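Local coordinates for protein amine Dehydrogenase (Pseudomonas putida, PDB 1JMX) that probably forms the beta-propeller subunit of a haem c-containing enzyme that oxidises amines, at residues E12-T17 / C299-K304; Y235-L240 / G260-K265; N275-Y280 / D307-G312; D317-N322 / L326-N331. All blocks are in the same frame, centred on the assembly; numbering follows the deposited sequence.

Contact 1: residues E12-T17 / C299-K304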
loop_
_atom_site.group_PDB
_atom_site.type_symbol
_atom_site.label_atom_id
_atom_site.label_comp_id
_atom_site.label_asym_id
_atom_site.label_seq_id
_atom_site.Cartn_x
_atom_site.Cartn_y
_atom_site.Cartn_z
ATOM N N GLU B 12 -30.898 -23.806 18.984
ATOM C CA GLU B 12 -29.675 -23.529 18.249
ATOM C C GLU B 12 -29.399 -22.029 18.229
ATOM O O GLU B 12 -30.313 -21.226 18.080
ATOM C CB GLU B 12 -29.790 -24.069 16.834
ATOM C CG GLU B 12 -28.502 -23.994 16.051
ATOM C CD GLU B 12 -28.490 -24.968 14.908
ATOM O OE1 GLU B 12 -29.581 -25.323 14.417
ATOM O OE2 GLU B 12 -27.392 -25.403 14.524
ATOM N N TYR B 13 -28.134 -21.658 18.387
ATOM C CA TYR B 13 -27.747 -20.255 18.404
ATOM C C TYR B 13 -26.461 -20.025 17.647
ATOM O O TYR B 13 -25.713 -20.963 17.367
ATOM C CB TYR B 13 -27.573 -19.765 19.839
ATOM C CG TYR B 13 -28.854 -19.743 20.637
ATOM C CD1 TYR B 13 -29.135 -20.744 21.575
ATOM C CD2 TYR B 13 -29.781 -18.721 20.464
ATOM C CE1 TYR B 13 -30.308 -20.718 22.319
ATOM C CE2 TYR B 13 -30.955 -18.687 21.202
ATOM C CZ TYR B 13 -31.212 -19.687 22.128
ATOM O OH TYR B 13 -32.376 -19.636 22.856
ATOM N N MET B 14 -26.207 -18.760 17.332
ATOM C CA MET B 14 -25.008 -18.365 16.609
ATOM C C MET B 14 -24.469 -17.070 17.176
ATOM O O MET B 14 -25.220 -16.123 17.398
ATOM C CB MET B 14 -25.316 -18.155 15.127
ATOM C CG MET B 14 -24.152 -17.567 14.324
ATOM S SD MET B 14 -24.619 -17.132 12.629
ATOM C CE MET B 14 -24.244 -18.640 11.840
ATOM N N ILE B 15 -23.172 -17.036 17.450
ATOM C CA ILE B 15 -22.575 -15.815 17.951
ATOM C C ILE B 15 -21.720 -15.173 16.876
ATOM O O ILE B 15 -21.083 -15.857 16.072
ATOM C CB ILE B 15 -21.724 -16.024 19.209
ATOM C CG1 ILE B 15 -20.584 -17.008 18.941
ATOM C CG2 ILE B 15 -22.602 -16.455 20.358
ATOM C CD1 ILE B 15 -19.532 -17.018 20.044
ATOM N N VAL B 16 -21.770 -13.848 16.838
ATOM C CA VAL B 16 -20.998 -13.057 15.893
ATOM C C VAL B 16 -20.628 -11.758 16.586
ATOM O O VAL B 16 -21.411 -11.211 17.358
ATOM C CB VAL B 16 -21.795 -12.707 14.586
ATOM C CG1 VAL B 16 -22.024 -13.941 13.743
ATOM C CG2 VAL B 16 -23.122 -12.038 14.916
ATOM N N THR B 17 -19.408 -11.297 16.368
ATOM C CA THR B 17 -19.003 -10.039 16.962
ATOM C C THR B 17 -19.107 -8.948 15.888
ATOM O O THR B 17 -18.846 -9.174 14.710
ATOM C CB THR B 17 -17.626 -10.127 17.666
ATOM O OG1 THR B 17 -16.613 -10.502 16.727
ATOM C CG2 THR B 17 -17.686 -11.167 18.790
ATOM N N CYS B 299 -16.539 -15.166 5.818
ATOM C CA CYS B 299 -16.756 -16.424 6.503
ATOM C C CYS B 299 -18.075 -17.181 6.373
ATOM O O CYS B 299 -19.146 -16.640 6.641
ATOM C CB CYS B 299 -16.464 -16.158 7.980
ATOM S SG CYS B 299 -16.164 -17.582 8.983
ATOM N N VAL B 300 -17.975 -18.462 6.023
ATOM C CA VAL B 300 -19.150 -19.321 5.914
ATOM C C VAL B 300 -19.436 -19.950 7.274
ATOM O O VAL B 300 -18.539 -20.092 8.108
ATOM C CB VAL B 300 -18.985 -20.487 4.878
ATOM C CG1 VAL B 300 -19.032 -19.965 3.457
ATOM C CG2 VAL B 300 -17.707 -21.267 5.122
ATOM N N ALA B 301 -20.700 -20.291 7.496
ATOM C CA ALA B 301 -21.145 -20.950 8.719
ATOM C C ALA B 301 -22.363 -21.805 8.368
ATOM O O ALA B 301 -23.266 -21.351 7.686
ATOM C CB ALA B 301 -21.496 -19.927 9.801
ATOM N N PHE B 302 -22.321 -23.071 8.757
ATOM C CA PHE B 302 -23.415 -24.011 8.526
ATOM C C PHE B 302 -24.135 -24.268 9.850
ATOM O O PHE B 302 -23.497 -24.322 10.905
ATOM C CB PHE B 302 -22.858 -25.360 8.055
ATOM C CG PHE B 302 -22.826 -25.538 6.566
ATOM C CD1 PHE B 302 -21.613 -25.630 5.890
ATOM C CD2 PHE B 302 -24.009 -25.681 5.843
ATOM C CE1 PHE B 302 -21.575 -25.870 4.525
ATOM C CE2 PHE B 302 -23.981 -25.919 4.478
ATOM C CZ PHE B 302 -22.760 -26.016 3.819
ATOM N N ASP B 303 -25.458 -24.401 9.814
ATOM C CA ASP B 303 -26.155 -24.737 11.043
ATOM C C ASP B 303 -25.934 -26.250 11.253
ATOM O O ASP B 303 -25.310 -26.907 10.413
ATOM C CB ASP B 303 -27.640 -24.312 11.031
ATOM C CG ASP B 303 -28.491 -25.047 9.999
ATOM O OD1 ASP B 303 -29.703 -24.763 9.961
ATOM O OD2 ASP B 303 -27.991 -25.893 9.237
ATOM N N LYS B 304 -26.451 -26.797 12.350
ATOM C CA LYS B 304 -26.254 -28.208 12.686
ATOM C C LYS B 304 -26.615 -29.221 11.610
ATOM O O LYS B 304 -25.821 -30.114 11.308
ATOM C CB LYS B 304 -26.968 -28.553 13.992
ATOM C CG LYS B 304 -26.038 -29.044 15.095
ATOM C CD LYS B 304 -24.991 -27.988 15.485
ATOM C CE LYS B 304 -24.087 -28.494 16.603
ATOM N NZ LYS B 304 -23.084 -27.478 16.982
#
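Ala301, on strand 299-302, presents its CB to the methyl end of Met14 on strand 12-18, and so two neighbouring blades of the beta-propeller meet. Strand 299-302 is the first of its sheet, while strand 12-18 pairs with strand 345-348 in the next one, where both chain ends share a blade. The touching parts run nearly antiparallel, 167° apart, but the closest CA atoms, Glu12 and Lys304, are 8.0 Å apart, so side chains on strand 12-18 span the gap to a side chain and a backbone amide. Met14 extends as far as SD, then turns at chi3 (-90°), which sets its CE 3.7 Å from Ala301 CB. At Asp303, CB lies 3.7 Å from Glu12 OE2; the two carboxylate planes are nearly parallel, and Asp303 OD2 is held by the backbone N of Gly306. Lys304 gives the polar link, its amide meeting the Glu12 carboxylate. A leucine in place of Glu12 would probably leave the Lys304 amide without this acceptor and remove this polar tie. The bond from Lys304 N to Glu12 OE2 is 2.7 Å long, with 156° at the hydrogen, and uses the syn lone pair.

Contact 2: residues Y235-L240 / G260-K265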
loop_
_atom_site.group_PDB
_atom_site.type_symbol
_atom_site.label_atom_id
_atom_site.label_comp_id
_atom_site.label_asym_id
_atom_site.label_seq_id
_atom_site.Cartn_x
_atom_site.Cartn_y
_atom_site.Cartn_z
ATOM N N TYR B 235 -8.134 -28.605 0.633
ATOM C CA TYR B 235 -8.814 -28.622 1.906
ATOM C C TYR B 235 -7.989 -29.513 2.818
ATOM O O TYR B 235 -7.595 -30.622 2.450
ATOM C CB TYR B 235 -10.204 -29.217 1.737
ATOM C CG TYR B 235 -11.053 -29.210 2.978
ATOM C CD1 TYR B 235 -11.699 -28.049 3.387
ATOM C CD2 TYR B 235 -11.291 -30.381 3.690
ATOM C CE1 TYR B 235 -12.576 -28.053 4.462
ATOM C CE2 TYR B 235 -12.169 -30.395 4.774
ATOM C CZ TYR B 235 -12.811 -29.229 5.148
ATOM O OH TYR B 235 -13.737 -29.235 6.168
ATOM N N LEU B 236 -7.699 -28.991 3.997
ATOM C CA LEU B 236 -6.932 -29.700 5.001
ATOM C C LEU B 236 -7.878 -29.854 6.181
ATOM O O LEU B 236 -8.781 -29.044 6.361
ATOM C CB LEU B 236 -5.700 -28.859 5.350
ATOM C CG LEU B 236 -4.984 -28.801 6.701
ATOM C CD1 LEU B 236 -3.670 -28.044 6.491
ATOM C CD2 LEU B 236 -5.829 -28.106 7.766
ATOM N N SER B 237 -7.717 -30.916 6.956
ATOM C CA SER B 237 -8.575 -31.109 8.110
ATOM C C SER B 237 -7.952 -32.005 9.174
ATOM O O SER B 237 -7.183 -32.917 8.872
ATOM C CB SER B 237 -9.946 -31.653 7.696
ATOM O OG SER B 237 -9.861 -32.992 7.243
ATOM N N VAL B 238 -8.245 -31.679 10.429
ATOM C CA VAL B 238 -7.767 -32.449 11.563
ATOM C C VAL B 238 -9.011 -32.841 12.340
ATOM O O VAL B 238 -9.741 -31.982 12.821
ATOM C CB VAL B 238 -6.836 -31.626 12.485
ATOM C CG1 VAL B 238 -6.281 -32.518 13.593
ATOM C CG2 VAL B 238 -5.698 -31.001 11.685
ATOM N N ASP B 239 -9.285 -34.139 12.396
ATOM C CA ASP B 239 -10.442 -34.655 13.122
ATOM C C ASP B 239 -10.129 -34.476 14.606
ATOM O O ASP B 239 -9.173 -35.059 15.122
ATOM C CB ASP B 239 -10.645 -36.139 12.792
ATOM C CG ASP B 239 -12.028 -36.637 13.161
ATOM O OD1 ASP B 239 -12.418 -36.523 14.339
ATOM O OD2 ASP B 239 -12.733 -37.140 12.259
ATOM N N LEU B 240 -10.916 -33.648 15.286
ATOM C CA LEU B 240 -10.667 -33.383 16.696
ATOM C C LEU B 240 -11.016 -34.517 17.656
ATOM O O LEU B 240 -10.702 -34.445 18.839
ATOM C CB LEU B 240 -11.336 -32.078 17.119
ATOM C CG LEU B 240 -10.825 -30.826 16.399
ATOM C CD1 LEU B 240 -11.505 -29.609 16.983
ATOM C CD2 LEU B 240 -9.315 -30.699 16.529
ATOM N N GLY B 260 -13.962 -21.898 3.740
ATOM C CA GLY B 260 -14.661 -22.975 3.078
ATOM C C GLY B 260 -15.010 -24.041 4.083
ATOM O O GLY B 260 -14.208 -24.346 4.956
ATOM N N LEU B 261 -16.228 -24.565 3.997
ATOM C CA LEU B 261 -16.691 -25.622 4.894
ATOM C C LEU B 261 -17.406 -26.730 4.154
ATOM O O LEU B 261 -18.061 -26.512 3.130
ATOM C CB LEU B 261 -17.661 -25.091 5.958
ATOM C CG LEU B 261 -17.162 -24.395 7.222
ATOM C CD1 LEU B 261 -18.358 -24.055 8.090
ATOM C CD2 LEU B 261 -16.168 -25.276 7.979
ATOM N N ARG B 262 -17.279 -27.927 4.702
ATOM C CA ARG B 262 -17.962 -29.073 4.157
ATOM C C ARG B 262 -19.314 -29.133 4.826
ATOM O O ARG B 262 -19.449 -28.838 6.021
ATOM C CB ARG B 262 -17.189 -30.351 4.408
ATOM C CG ARG B 262 -16.075 -30.518 3.442
ATOM C CD ARG B 262 -15.799 -31.956 3.260
ATOM N NE ARG B 262 -14.942 -32.478 4.304
ATOM C CZ ARG B 262 -14.604 -33.760 4.401
ATOM N NH1 ARG B 262 -15.079 -34.646 3.527
ATOM N NH2 ARG B 262 -13.697 -34.135 5.302
ATOM N N SER B 263 -20.322 -29.448 4.022
ATOM C CA SER B 263 -21.686 -29.542 4.500
ATOM C C SER B 263 -21.807 -30.738 5.413
ATOM O O SER B 263 -21.269 -31.807 5.113
ATOM C CB SER B 263 -22.639 -29.708 3.318
ATOM O OG SER B 263 -23.972 -29.872 3.755
ATOM N N PRO B 264 -22.411 -30.543 6.595
ATOM C CA PRO B 264 -22.595 -31.643 7.549
ATOM C C PRO B 264 -23.687 -32.607 7.022
ATOM O O PRO B 264 -23.794 -33.762 7.453
ATOM C CB PRO B 264 -23.029 -30.911 8.822
ATOM C CG PRO B 264 -23.710 -29.687 8.308
ATOM C CD PRO B 264 -22.804 -29.254 7.193
ATOM N N LYS B 265 -24.460 -32.099 6.058
ATOM C CA LYS B 265 -25.559 -32.797 5.385
ATOM C C LYS B 265 -24.959 -33.721 4.314
ATOM O O LYS B 265 -25.312 -34.899 4.220
ATOM C CB LYS B 265 -26.456 -31.729 4.755
ATOM C CG LYS B 265 -27.761 -32.185 4.137
ATOM C CD LYS B 265 -28.576 -30.949 3.803
ATOM C CE LYS B 265 -29.948 -31.266 3.249
ATOM N NZ LYS B 265 -30.713 -29.979 3.058
#
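Tyr235 and Arg262 make the tight part of this contact: the tyrosine CE2 lies 3.5 Å from the arginine NE. Ring and guanidinium planes stand 78° apart, so the two groups are not stacked. The phenol oxygen lies at the guanidinium edge, in its plane, while Arg262 CG comes within 3.8 Å of Tyr235 OH, so the aliphatic part of the arginine also lines the tyrosine. Tyr235 sends its ring out from strand 230-239 toward the other strand because chi1 (-176°) places CG opposite the main-chain N. The two strand segments cross at -61° with axes 9.2 Å apart, too far for backbone pairing. They belong to successive sheets, which identifies the contact as a side-chain joint between adjacent propeller blades. Tyr235 OH is fixed from its own sheet by a hydrogen bond to Glu209 OE1, and Arg262 NH1 bonds to the Pro267 carbonyl, so both partners are anchored outside the joint.

Packing is looser around this pair. The Gly260 carbonyl O sits at the edge of the Tyr235 ring, 4.1 Å from CE1, and Ser237 OG stays 4.4 Å from Arg262 NH2. Arg262 is partly exposed, unlike the buried Tyr235, Ser237 and Gly260. Its backbone N is covered by the contact and has no hydrogen-bonding partner in the model. Beyond Arg262 the chain leaves the joint, and Ser263 OG accepts from Lys265 N in an ST turn.

Contact 3: residues N275-Y280 / D307-G312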
loop_
_atom_site.group_PDB
_atom_site.type_symbol
_atom_site.label_atom_id
_atom_site.label_comp_id
_atom_site.label_asym_id
_atom_site.label_seq_id
_atom_site.Cartn_x
_atom_site.Cartn_y
_atom_site.Cartn_z
ATOM N N ASN B 275 -15.942 -13.352 -3.099
ATOM C CA ASN B 275 -16.740 -12.494 -3.980
ATOM C C ASN B 275 -17.929 -13.267 -4.543
ATOM O O ASN B 275 -18.962 -12.686 -4.861
ATOM C CB ASN B 275 -15.878 -11.879 -5.080
ATOM C CG ASN B 275 -15.002 -10.748 -4.560
ATOM O OD1 ASN B 275 -15.268 -10.183 -3.499
ATOM N ND2 ASN B 275 -13.955 -10.412 -5.307
ATOM N N ARG B 276 -17.768 -14.583 -4.649
ATOM C CA ARG B 276 -18.829 -15.481 -5.095
ATOM C C ARG B 276 -18.898 -16.611 -4.076
ATOM O O ARG B 276 -17.927 -16.874 -3.366
ATOM C CB ARG B 276 -18.518 -16.103 -6.462
ATOM C CG ARG B 276 -18.775 -15.214 -7.662
ATOM C CD ARG B 276 -19.036 -16.054 -8.908
ATOM N NE ARG B 276 -18.063 -17.136 -9.052
ATOM C CZ ARG B 276 -18.101 -18.063 -10.006
ATOM N NH1 ARG B 276 -19.062 -18.045 -10.920
ATOM N NH2 ARG B 276 -17.197 -19.032 -10.027
ATOM N N LEU B 277 -20.050 -17.259 -3.983
ATOM C CA LEU B 277 -20.211 -18.393 -3.087
ATOM C C LEU B 277 -20.173 -19.586 -4.041
ATOM O O LEU B 277 -21.031 -19.704 -4.907
ATOM C CB LEU B 277 -21.571 -18.331 -2.382
ATOM C CG LEU B 277 -21.793 -19.004 -1.014
ATOM C CD1 LEU B 277 -23.290 -19.175 -0.789
ATOM C CD2 LEU B 277 -21.113 -20.353 -0.914
ATOM N N ALA B 278 -19.164 -20.441 -3.925
ATOM C CA ALA B 278 -19.065 -21.591 -4.814
ATOM C C ALA B 278 -19.343 -22.911 -4.108
ATOM O O ALA B 278 -18.981 -23.102 -2.950
ATOM C CB ALA B 278 -17.716 -21.627 -5.494
ATOM N N LYS B 279 -19.953 -23.830 -4.848
ATOM C CA LYS B 279 -20.332 -25.148 -4.360
ATOM C C LYS B 279 -19.541 -26.157 -5.178
ATOM O O LYS B 279 -19.669 -26.191 -6.396
ATOM C CB LYS B 279 -21.836 -25.335 -4.588
ATOM C CG LYS B 279 -22.438 -26.572 -3.996
ATOM C CD LYS B 279 -23.952 -26.488 -4.095
ATOM C CE LYS B 279 -24.600 -27.783 -3.627
ATOM N NZ LYS B 279 -26.085 -27.693 -3.589
ATOM N N TYR B 280 -18.690 -26.939 -4.520
ATOM C CA TYR B 280 -17.873 -27.922 -5.218
ATOM C C TYR B 280 -18.143 -29.366 -4.852
ATOM O O TYR B 280 -18.534 -29.679 -3.727
ATOM C CB TYR B 280 -16.388 -27.663 -4.976
ATOM C CG TYR B 280 -15.863 -26.475 -5.710
ATOM C CD1 TYR B 280 -16.015 -25.193 -5.192
ATOM C CD2 TYR B 280 -15.238 -26.622 -6.938
ATOM C CE1 TYR B 280 -15.561 -24.083 -5.884
ATOM C CE2 TYR B 280 -14.780 -25.519 -7.640
ATOM C CZ TYR B 280 -14.947 -24.251 -7.109
ATOM O OH TYR B 280 -14.523 -23.159 -7.814
ATOM N N ASP B 307 -28.980 -27.178 6.722
ATOM C CA ASP B 307 -30.140 -26.681 5.974
ATOM C C ASP B 307 -29.956 -25.196 5.633
ATOM O O ASP B 307 -30.680 -24.650 4.793
ATOM C CB ASP B 307 -31.420 -26.786 6.810
ATOM C CG ASP B 307 -31.720 -28.189 7.275
ATOM O OD1 ASP B 307 -31.478 -29.163 6.522
ATOM O OD2 ASP B 307 -32.238 -28.310 8.408
ATOM N N LYS B 308 -29.083 -24.520 6.378
ATOM C CA LYS B 308 -28.802 -23.109 6.146
ATOM C C LYS B 308 -27.316 -22.886 6.061
ATOM O O LYS B 308 -26.533 -23.620 6.658
ATOM C CB LYS B 308 -29.331 -22.237 7.273
ATOM C CG LYS B 308 -30.813 -22.171 7.380
ATOM C CD LYS B 308 -31.149 -21.288 8.545
ATOM C CE LYS B 308 -32.609 -21.313 8.836
ATOM N NZ LYS B 308 -32.841 -20.684 10.141
ATOM N N LEU B 309 -26.949 -21.849 5.319
ATOM C CA LEU B 309 -25.566 -21.459 5.122
ATOM C C LEU B 309 -25.551 -19.965 5.383
ATOM O O LEU B 309 -26.207 -19.195 4.681
ATOM C CB LEU B 309 -25.137 -21.722 3.676
ATOM C CG LEU B 309 -23.676 -22.043 3.333
ATOM C CD1 LEU B 309 -23.488 -21.940 1.828
ATOM C CD2 LEU B 309 -22.723 -21.117 4.037
ATOM N N TYR B 310 -24.867 -19.568 6.442
ATOM C CA TYR B 310 -24.758 -18.165 6.786
ATOM C C TYR B 310 -23.451 -17.613 6.246
ATOM O O TYR B 310 -22.446 -18.317 6.191
ATOM C CB TYR B 310 -24.795 -17.978 8.308
ATOM C CG TYR B 310 -26.101 -18.377 8.960
ATOM C CD1 TYR B 310 -26.310 -19.689 9.394
ATOM C CD2 TYR B 310 -27.125 -17.451 9.142
ATOM C CE1 TYR B 310 -27.502 -20.065 9.992
ATOM C CE2 TYR B 310 -28.322 -17.816 9.739
ATOM C CZ TYR B 310 -28.504 -19.130 10.163
ATOM O OH TYR B 310 -29.683 -19.508 10.760
ATOM N N LEU B 311 -23.485 -16.358 5.814
ATOM C CA LEU B 311 -22.299 -15.683 5.310
ATOM C C LEU B 311 -22.081 -14.465 6.204
ATOM O O LEU B 311 -22.948 -13.603 6.304
ATOM C CB LEU B 311 -22.481 -15.259 3.852
ATOM C CG LEU B 311 -22.755 -16.353 2.812
ATOM C CD1 LEU B 311 -22.655 -15.734 1.424
ATOM C CD2 LEU B 311 -21.766 -17.500 2.938
ATOM N N GLY B 312 -20.937 -14.424 6.878
ATOM C CA GLY B 312 -20.637 -13.323 7.772
ATOM C C GLY B 312 -19.335 -12.620 7.472
ATOM O O GLY B 312 -18.713 -12.867 6.447
#
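Leu277 meets Leu309 and Leu311 in a purely apolar joint between two propeller blades, three buried leucines carrying all of it. The closest approach is methyl to methyl: Leu277 CD1 lies 3.8 Å from Leu309 CD1, and Leu277 CD2 is 4.0 Å from that same methyl. These two side chains reach toward each other tip to tip. In both, CG is anti to the backbone N (chi1 -154° in Leu277, -151° in Leu309), an orientation that carries the branches across the gap. Leu311 meets Leu277 at a slant, its CD1 4.1 Å from Leu277 CD1 and 4.2 Å from Leu277 CG. One leucine thus lies against two residues, separated by Tyr310, on the same side of the facing strand.

Polar groups of both segments are engaged elsewhere. Arg276 NH2 forms a salt bridge with Glu255, and Lys308 NZ one with Asp31, whose other oxygen is hydrogen-bonded to Tyr310 OH.

The nearest CA atoms, Leu277 and Leu311, are 9.1 Å apart, consistent with two sheets packed through side chains. Strand 276-281 is flanked by strands 269-274 and 286-292; strand 309-312 lies between 299-302 and 317-322, and Phe321 of strand 317-322 also touches Leu277.

Contact 4: residues D317-N322 / L326-N331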
loop_
_atom_site.group_PDB
_atom_site.type_symbol
_atom_site.label_atom_id
_atom_site.label_comp_id
_atom_site.label_asym_id
_atom_site.label_seq_id
_atom_site.Cartn_x
_atom_site.Cartn_y
_atom_site.Cartn_z
ATOM N N ASP B 317 -24.219 -7.320 8.020
ATOM C CA ASP B 317 -25.324 -8.229 7.727
ATOM C C ASP B 317 -24.922 -9.671 7.426
ATOM O O ASP B 317 -23.873 -9.931 6.829
ATOM C CB ASP B 317 -26.208 -7.686 6.584
ATOM C CG ASP B 317 -25.526 -7.742 5.221
ATOM O OD1 ASP B 317 -24.739 -6.831 4.912
ATOM O OD2 ASP B 317 -25.784 -8.688 4.451
ATOM N N LEU B 318 -25.737 -10.604 7.912
ATOM C CA LEU B 318 -25.540 -12.024 7.651
ATOM C C LEU B 318 -26.431 -12.380 6.466
ATOM O O LEU B 318 -27.600 -12.003 6.428
ATOM C CB LEU B 318 -26.004 -12.899 8.826
ATOM C CG LEU B 318 -25.372 -12.951 10.217
ATOM C CD1 LEU B 318 -23.887 -13.221 10.120
ATOM C CD2 LEU B 318 -25.655 -11.668 10.936
ATOM N N ALA B 319 -25.875 -13.066 5.480
ATOM C CA ALA B 319 -26.682 -13.496 4.354
ATOM C C ALA B 319 -27.065 -14.929 4.705
ATOM O O ALA B 319 -26.241 -15.677 5.229
ATOM C CB ALA B 319 -25.878 -13.457 3.057
ATOM N N VAL B 320 -28.331 -15.285 4.521
ATOM C CA VAL B 320 -28.774 -16.645 4.811
ATOM C C VAL B 320 -29.075 -17.290 3.471
ATOM O O VAL B 320 -29.866 -16.770 2.693
ATOM C CB VAL B 320 -30.037 -16.695 5.701
ATOM C CG1 VAL B 320 -30.365 -18.139 6.050
ATOM C CG2 VAL B 320 -29.824 -15.892 6.971
ATOM N N PHE B 321 -28.412 -18.409 3.205
ATOM C CA PHE B 321 -28.568 -19.140 1.963
ATOM C C PHE B 321 -29.141 -20.531 2.141
ATOM O O PHE B 321 -29.018 -21.149 3.201
ATOM C CB PHE B 321 -27.214 -19.300 1.271
ATOM C CG PHE B 321 -26.840 -18.155 0.390
ATOM C CD1 PHE B 321 -26.483 -16.927 0.932
ATOM C CD2 PHE B 321 -26.830 -18.309 -0.997
ATOM C CE1 PHE B 321 -26.121 -15.866 0.105
ATOM C CE2 PHE B 321 -26.469 -17.249 -1.834
ATOM C CZ PHE B 321 -26.115 -16.031 -1.282
ATOM N N ASN B 322 -29.799 -21.001 1.087
ATOM C CA ASN B 322 -30.326 -22.352 1.047
ATOM C C ASN B 322 -29.144 -23.006 0.363
ATOM O O ASN B 322 -28.788 -22.616 -0.747
ATOM C CB ASN B 322 -31.551 -22.434 0.140
ATOM C CG ASN B 322 -32.083 -23.846 0.012
ATOM O OD1 ASN B 322 -31.394 -24.742 -0.467
ATOM N ND2 ASN B 322 -33.316 -24.050 0.446
ATOM N N LEU B 326 -28.636 -22.826 -3.534
ATOM C CA LEU B 326 -27.564 -21.813 -3.535
ATOM C C LEU B 326 -28.110 -20.391 -3.729
ATOM O O LEU B 326 -27.513 -19.563 -4.427
ATOM C CB LEU B 326 -26.470 -22.114 -4.577
ATOM C CG LEU B 326 -25.066 -22.477 -4.053
ATOM C CD1 LEU B 326 -23.997 -21.997 -5.026
ATOM C CD2 LEU B 326 -24.827 -21.852 -2.695
ATOM N N GLU B 327 -29.247 -20.111 -3.101
ATOM C CA GLU B 327 -29.843 -18.797 -3.209
ATOM C C GLU B 327 -30.140 -18.158 -1.874
ATOM O O GLU B 327 -30.584 -18.820 -0.937
ATOM C CB GLU B 327 -31.095 -18.841 -4.067
ATOM C CG GLU B 327 -30.775 -19.052 -5.546
ATOM C CD GLU B 327 -31.989 -18.947 -6.441
ATOM O OE1 GLU B 327 -31.829 -19.089 -7.678
ATOM O OE2 GLU B 327 -33.099 -18.717 -5.905
ATOM N N LYS B 328 -29.896 -16.854 -1.808
ATOM C CA LYS B 328 -30.109 -16.094 -0.597
ATOM C C LYS B 328 -31.578 -16.044 -0.222
ATOM O O LYS B 328 -32.410 -15.564 -0.989
ATOM C CB LYS B 328 -29.566 -14.677 -0.749
ATOM C CG LYS B 328 -29.372 -13.966 0.582
ATOM C CD LYS B 328 -29.097 -12.498 0.401
ATOM C CE LYS B 328 -30.322 -11.802 -0.139
ATOM N NZ LYS B 328 -30.091 -10.343 -0.289
ATOM N N VAL B 329 -31.878 -16.595 0.950
ATOM C CA VAL B 329 -33.224 -16.632 1.509
ATOM C C VAL B 329 -33.523 -15.306 2.201
ATOM O O VAL B 329 -34.612 -14.753 2.039
ATOM C CB VAL B 329 -33.384 -17.807 2.520
ATOM C CG1 VAL B 329 -34.762 -17.774 3.170
ATOM C CG2 VAL B 329 -33.165 -19.144 1.812
ATOM N N LYS B 330 -32.568 -14.802 2.982
ATOM C CA LYS B 330 -32.760 -13.526 3.666
ATOM C C LYS B 330 -31.476 -12.947 4.224
ATOM O O LYS B 330 -30.405 -13.505 4.024
ATOM C CB LYS B 330 -33.820 -13.633 4.773
ATOM C CG LYS B 330 -33.528 -14.649 5.851
ATOM C CD LYS B 330 -34.649 -14.688 6.884
ATOM C CE LYS B 330 -34.707 -13.389 7.692
ATOM N NZ LYS B 330 -35.568 -13.501 8.926
ATOM N N ASN B 331 -31.593 -11.794 4.873
ATOM C CA ASN B 331 -30.457 -11.117 5.478
ATOM C C ASN B 331 -30.804 -10.734 6.894
ATOM O O ASN B 331 -31.899 -10.232 7.159
ATOM C CB ASN B 331 -30.098 -9.829 4.726
ATOM C CG ASN B 331 -29.504 -10.095 3.375
ATOM O OD1 ASN B 331 -30.198 -10.040 2.360
ATOM N ND2 ASN B 331 -28.213 -10.404 3.349
#
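Val320 and Lys330 form a hydrogen-bonded antiparallel pair in the beta hairpin of strands 317-322 and 327-333, the outer two strands of one propeller blade. Backbone bonds set its register. Val320 N donates to Lys330 O at 2.8 Å, while Val320 O accepts from Val329 N at 2.7 Å and, weakly, from Lys330 N. With Val329 and Lys330 both opposite Val320, this is a classic bulge, and the register slips by one before Phe321 pairs with Lys328. A G1 bulge follows at the turn, where Leu326 and Glu327 both face Asn322; Leu326 has a positive phi (62°), and Asn322 N donates to Glu327 O at 3.1 Å. A CA-H...O contact joins Asn331 CA to Leu318 O, 3.1 Å apart.

Aromatic and apolar contacts gather on Phe321. Lys328 CB sits over a face of the ring in a CH-pi contact, 3.9 Å from the centroid and 21° off the normal. Ala319 CB and Leu326 O lie at the ring edge. Replacing Phe321 with an alanine is likely to open a gap beneath Lys328 and remove the bulk that reaches Leu277 of the preceding blade.

Polar side chains meet on the outer strand. Lys328 bends at chi3 (68°), and besides its salt bridge with Asp294, its NZ donates to Asn331 OD1 at 2.7 Å, in the amide carbonyl plane and on a lone pair.

In the fold
Seven antiparallel sheets follow one another round the chain as a beta-propeller, and the four contacts fall on one arc of it. Contacts 1, 3 and 4 share the sheet of strands 299-302, 309-312, 317-322 and 327-333. Contact 4 lies within that sheet, contact 3 joins it to the preceding blade and contact 1 to the following one, which also holds strand 345-348. Contact 2 comes one joint earlier along the chain and is nested in the loop closed by contact 1. Centres of contacts 3 and 4 are about 8 Å apart, those of contacts 2 and 4 about 21 Å. Contact 1 reaches the blade built from both first and last strands, consistent with ring closure.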